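Long-range contact in 3-ketosteroid-delta4-5alpha-dehydrogenase (Rhodococcus jostii, PDB 4AT2), which is a flavin-dependent enzyme of steroid catabolism that dehydrogenates 3-ketosteroids, introducing the delta-4 double bond into 5alpha-reduced substrates: residues I27-W38 against Q226-V237. Residues are numbered along the deposited sequence; the frame is centred on the assembly and turned at random.
Sequences IRPRSATTVTEW and QTLVTDDTGRVV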
loop_
_atom_site.group_PDB
_atom_site.type_symbol
_atom_site.label_atom_id
_atom_site.label_comp_id
_atom_site.label_asym_id
_atom_site.label_seq_id
_atom_site.Cartn_x
_atom_site.Cartn_y
_atom_site.Cartn_z
ATOM N N ILE A 27 0.261 20.296 -16.849
ATOM C CA ILE A 27 -0.643 19.791 -15.762
ATOM C C ILE A 27 -1.020 20.888 -14.753
ATOM O O ILE A 27 -2.057 20.796 -14.084
ATOM C CB ILE A 27 -0.020 18.577 -15.026
ATOM C CG1 ILE A 27 -1.098 17.711 -14.376
ATOM C CG2 ILE A 27 0.966 19.031 -13.964
ATOM C CD1 ILE A 27 -1.826 16.807 -15.345
ATOM N N ARG A 28 -0.179 21.915 -14.643
ATOM C CA ARG A 28 -0.442 23.038 -13.754
ATOM C C ARG A 28 -1.699 23.742 -14.241
ATOM O O ARG A 28 -1.946 23.774 -15.449
ATOM C CB ARG A 28 0.739 24.018 -13.749
ATOM C CG ARG A 28 1.914 23.567 -12.890
ATOM C CD ARG A 28 3.078 24.547 -12.957
ATOM N NE ARG A 28 4.133 24.233 -11.983
ATOM C CZ ARG A 28 4.158 24.671 -10.724
ATOM N NH1 ARG A 28 3.177 25.443 -10.268
ATOM N NH2 ARG A 28 5.167 24.340 -9.912
ATOM N N PRO A 29 -2.509 24.287 -13.310
ATOM C CA PRO A 29 -3.747 24.928 -13.736
ATOM C C PRO A 29 -3.497 26.130 -14.637
ATOM O O PRO A 29 -2.512 26.846 -14.469
ATOM C CB PRO A 29 -4.372 25.392 -12.417
ATOM C CG PRO A 29 -3.219 25.531 -11.481
ATOM C CD PRO A 29 -2.339 24.371 -11.845
ATOM N N ARG A 30 -4.400 26.332 -15.578
ATOM C CA ARG A 30 -4.370 27.478 -16.467
ATOM C C ARG A 30 -5.221 28.586 -15.838
ATOM O O ARG A 30 -6.327 28.328 -15.371
ATOM C CB ARG A 30 -4.933 27.037 -17.816
ATOM C CG ARG A 30 -5.180 28.143 -18.820
ATOM C CD ARG A 30 -3.975 28.363 -19.711
ATOM N NE ARG A 30 -4.345 29.251 -20.805
ATOM C CZ ARG A 30 -4.684 28.841 -22.022
ATOM N NH1 ARG A 30 -4.681 27.545 -22.322
ATOM N NH2 ARG A 30 -5.023 29.735 -22.938
ATOM N N SER A 31 -4.703 29.815 -15.802
ATOM C CA SER A 31 -5.482 30.949 -15.292
ATOM C C SER A 31 -6.587 31.331 -16.278
ATOM O O SER A 31 -6.326 31.477 -17.472
ATOM C CB SER A 31 -4.571 32.160 -15.039
ATOM O OG SER A 31 -5.337 33.325 -14.759
ATOM N N ALA A 32 -7.807 31.510 -15.772
ATOM C CA ALA A 32 -8.958 31.858 -16.615
ATOM C C ALA A 32 -8.724 33.159 -17.384
ATOM O O ALA A 32 -9.213 33.320 -18.496
ATOM C CB ALA A 32 -10.231 31.955 -15.785
ATOM N N THR A 33 -7.965 34.074 -16.790
ATOM C CA THR A 33 -7.697 35.366 -17.435
ATOM C C THR A 33 -6.886 35.202 -18.723
ATOM O O THR A 33 -6.930 36.072 -19.597
ATOM C CB THR A 33 -6.989 36.351 -16.482
ATOM O OG1 THR A 33 -5.687 35.856 -16.155
ATOM C CG2 THR A 33 -7.798 36.539 -15.212
ATOM N N THR A 34 -6.166 34.086 -18.844
ATOM C CA THR A 34 -5.329 33.816 -20.021
ATOM C C THR A 34 -6.069 33.077 -21.135
ATOM O O THR A 34 -5.503 32.822 -22.201
ATOM C CB THR A 34 -4.041 33.034 -19.662
ATOM O OG1 THR A 34 -4.358 31.664 -19.355
ATOM C CG2 THR A 34 -3.315 33.681 -18.482
ATOM N N VAL A 35 -7.323 32.710 -20.883
ATOM C CA VAL A 35 -8.134 32.061 -21.911
ATOM C C VAL A 35 -8.792 33.131 -22.774
ATOM O O VAL A 35 -9.671 33.856 -22.312
ATOM C CB VAL A 35 -9.184 31.109 -21.309
ATOM C CG1 VAL A 35 -10.072 30.527 -22.402
ATOM C CG2 VAL A 35 -8.494 30.000 -20.533
ATOM N N THR A 36 -8.352 33.223 -24.024
ATOM C CA THR A 36 -8.786 34.307 -24.906
ATOM C C THR A 36 -10.190 34.071 -25.454
ATOM O O THR A 36 -10.966 35.019 -25.614
ATOM C CB THR A 36 -7.785 34.557 -26.058
ATOM O OG1 THR A 36 -7.731 33.408 -26.913
ATOM C CG2 THR A 36 -6.389 34.843 -25.505
ATOM N N GLU A 37 -10.512 32.810 -25.739
ATOM C CA GLU A 37 -11.867 32.436 -26.130
ATOM C C GLU A 37 -12.193 31.013 -25.696
ATOM O O GLU A 37 -11.312 30.149 -25.647
ATOM C CB GLU A 37 -12.095 32.610 -27.640
ATOM C CG GLU A 37 -11.453 31.549 -28.521
ATOM C CD GLU A 37 -12.022 31.543 -29.929
ATOM O OE1 GLU A 37 -11.813 32.532 -30.662
ATOM O OE2 GLU A 37 -12.682 30.544 -30.301
ATOM N N TRP A 38 -13.462 30.787 -25.376
ATOM C CA TRP A 38 -13.944 29.467 -24.997
ATOM C C TRP A 38 -14.512 28.800 -26.210
ATOM O O TRP A 38 -15.409 29.342 -26.859
ATOM C CB TRP A 38 -15.001 29.592 -23.912
ATOM C CG TRP A 38 -14.472 30.172 -22.620
ATOM C CD1 TRP A 38 -14.634 31.471 -22.137
ATOM C CD2 TRP A 38 -13.680 29.482 -21.593
ATOM N NE1 TRP A 38 -14.014 31.623 -20.917
ATOM C CE2 TRP A 38 -13.423 30.472 -20.535
ATOM C CE3 TRP A 38 -13.173 28.197 -21.448
ATOM C CZ2 TRP A 38 -12.692 30.160 -19.401
ATOM C CZ3 TRP A 38 -12.440 27.897 -20.296
ATOM C CH2 TRP A 38 -12.208 28.854 -19.295
ATOM N N GLN A 226 -6.716 17.870 -20.575
ATOM C CA GLN A 226 -5.308 18.000 -20.202
ATOM C C GLN A 226 -5.074 18.703 -18.870
ATOM O O GLN A 226 -4.206 18.293 -18.099
ATOM C CB GLN A 226 -4.543 18.770 -21.282
ATOM C CG GLN A 226 -4.378 18.028 -22.599
ATOM C CD GLN A 226 -3.954 18.960 -23.714
ATOM O OE1 GLN A 226 -3.167 18.592 -24.588
ATOM N NE2 GLN A 226 -4.467 20.177 -23.687
ATOM N N THR A 227 -5.797 19.799 -18.623
ATOM C CA THR A 227 -5.550 20.654 -17.448
ATOM C C THR A 227 -6.834 21.356 -17.004
ATOM O O THR A 227 -7.715 21.600 -17.830
ATOM C CB THR A 227 -4.493 21.759 -17.735
ATOM O OG1 THR A 227 -5.131 22.923 -18.267
ATOM C CG2 THR A 227 -3.425 21.309 -18.726
ATOM N N LEU A 228 -6.907 21.731 -15.730
ATOM C CA LEU A 228 -8.038 22.488 -15.218
ATOM C C LEU A 228 -7.762 23.975 -15.367
ATOM O O LEU A 228 -6.610 24.402 -15.310
ATOM C CB LEU A 228 -8.271 22.151 -13.748
ATOM C CG LEU A 228 -8.613 20.666 -13.511
ATOM C CD1 LEU A 228 -8.490 20.276 -12.047
ATOM C CD2 LEU A 228 -10.011 20.337 -14.016
ATOM N N VAL A 229 -8.828 24.750 -15.559
ATOM C CA VAL A 229 -8.739 26.199 -15.584
ATOM C C VAL A 229 -9.306 26.723 -14.266
ATOM O O VAL A 229 -10.387 26.309 -13.848
ATOM C CB VAL A 229 -9.550 26.801 -16.746
ATOM C CG1 VAL A 229 -9.422 28.321 -16.753
ATOM C CG2 VAL A 229 -9.082 26.223 -18.075
ATOM N N THR A 230 -8.569 27.618 -13.610
ATOM C CA THR A 230 -9.023 28.189 -12.341
ATOM C C THR A 230 -9.103 29.714 -12.416
ATOM O O THR A 230 -8.341 30.331 -13.149
ATOM C CB THR A 230 -8.111 27.788 -11.154
ATOM O OG1 THR A 230 -6.763 28.197 -11.415
ATOM C CG2 THR A 230 -8.148 26.285 -10.923
ATOM N N ASP A 231 -10.025 30.320 -11.671
ATOM C CA ASP A 231 -10.017 31.787 -11.553
ATOM C C ASP A 231 -9.127 32.215 -10.380
ATOM O O ASP A 231 -8.478 31.371 -9.755
ATOM C CB ASP A 231 -11.438 32.376 -11.476
ATOM C CG ASP A 231 -12.182 31.993 -10.203
ATOM O OD1 ASP A 231 -11.557 31.613 -9.196
ATOM O OD2 ASP A 231 -13.420 32.095 -10.211
ATOM N N ASP A 232 -9.091 33.511 -10.074
ATOM C CA ASP A 232 -8.156 34.010 -9.056
ATOM C C ASP A 232 -8.535 33.643 -7.613
ATOM O O ASP A 232 -7.757 33.881 -6.686
ATOM C CB ASP A 232 -7.871 35.518 -9.217
ATOM C CG ASP A 232 -9.116 36.386 -9.118
ATOM O OD1 ASP A 232 -10.178 35.927 -8.634
ATOM O OD2 ASP A 232 -9.017 37.571 -9.522
ATOM N N THR A 233 -9.714 33.055 -7.430
ATOM C CA THR A 233 -10.123 32.535 -6.119
ATOM C C THR A 233 -9.741 31.066 -5.965
ATOM O O THR A 233 -9.865 30.495 -4.877
ATOM C CB THR A 233 -11.645 32.672 -5.879
ATOM O OG1 THR A 233 -12.348 31.666 -6.629
ATOM C CG2 THR A 233 -12.146 34.062 -6.276
ATOM N N GLY A 234 -9.274 30.456 -7.056
ATOM C CA GLY A 234 -8.927 29.036 -7.046
ATOM C C GLY A 234 -10.080 28.128 -7.459
ATOM O O GLY A 234 -9.939 26.907 -7.468
ATOM N N ARG A 235 -11.223 28.716 -7.797
ATOM C CA ARG A 235 -12.369 27.952 -8.294
ATOM C C ARG A 235 -12.069 27.348 -9.676
ATOM O O ARG A 235 -11.510 28.022 -10.545
ATOM C CB ARG A 235 -13.611 28.850 -8.393
ATOM C CG ARG A 235 -14.832 28.118 -8.926
ATOM C CD ARG A 235 -16.062 28.981 -9.164
ATOM N NE ARG A 235 -17.132 28.096 -9.627
ATOM C CZ ARG A 235 -17.937 27.401 -8.823
ATOM N NH1 ARG A 235 -17.856 27.523 -7.502
ATOM N NH2 ARG A 235 -18.843 26.590 -9.340
ATOM N N VAL A 236 -12.457 26.090 -9.877
ATOM C CA VAL A 236 -12.335 25.457 -11.185
ATOM C C VAL A 236 -13.491 25.960 -12.042
ATOM O O VAL A 236 -14.657 25.784 -11.682
ATOM C CB VAL A 236 -12.357 23.919 -11.081
ATOM C CG1 VAL A 236 -12.403 23.278 -12.458
ATOM C CG2 VAL A 236 -11.131 23.433 -10.318
ATOM N N VAL A 237 -13.157 26.584 -13.171
ATOM C CA VAL A 237 -14.152 27.254 -14.015
ATOM C C VAL A 237 -14.156 26.710 -15.445
ATOM O O VAL A 237 -14.854 27.226 -16.316
ATOM C CB VAL A 237 -13.932 28.786 -14.044
ATOM C CG1 VAL A 237 -14.133 29.375 -12.651
ATOM C CG2 VAL A 237 -12.562 29.119 -14.622
HETATM O O HOH W 1 -4.845 21.003 -13.597
HETATM O O HOH W 2 -6.685 33.329 -12.433
#
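The indole of W38 meets V229 at its edge: CH2 of W38 lies 3.8 Å from CG1 of V229, close to the ring plane, while CG1 of V35 sits over the centre of one ring face. The other flat group, the guanidinium of R30, has V35 CG2 over one face, offset toward the rim, and T34 at its edge. There R30 grips T34 side-on, NE to OG1 at 2.8 Å and NH2 to the carbonyl O, both acceptors near the guanidinium plane; a bend at chi2 (92°) turns the chain toward them. With CG1 anti to the backbone N (chi1 -179°), V229 sets that methyl against A32 at the start of the 3-10 turn, 3.8 Å from A32 CB, which also touches V237 CG2, and 3.4 Å from R30 O. The backbones pair in parallel: R30 N donates to L228 O, T230 N to R30 O (2.9 Å), and A32 N to T230 O. Ahead of the first direct bond, a water bridges I27 O and L228 N. Replacing R30 with a leucine would probably leave T34 without its side-on clasp and E247 without its salt-bridge mate, making the turn after the strand less firmly held. Strand 30-31 is an outermost strand of a mixed five-stranded sheet, beside 223-230, whose hairpin partner is 236-243; V35 and W38 reach across to A249 on strand 246-252, whereas I27 and L228 pack against helix 291-297, and I27 and R28 touch the second subunit.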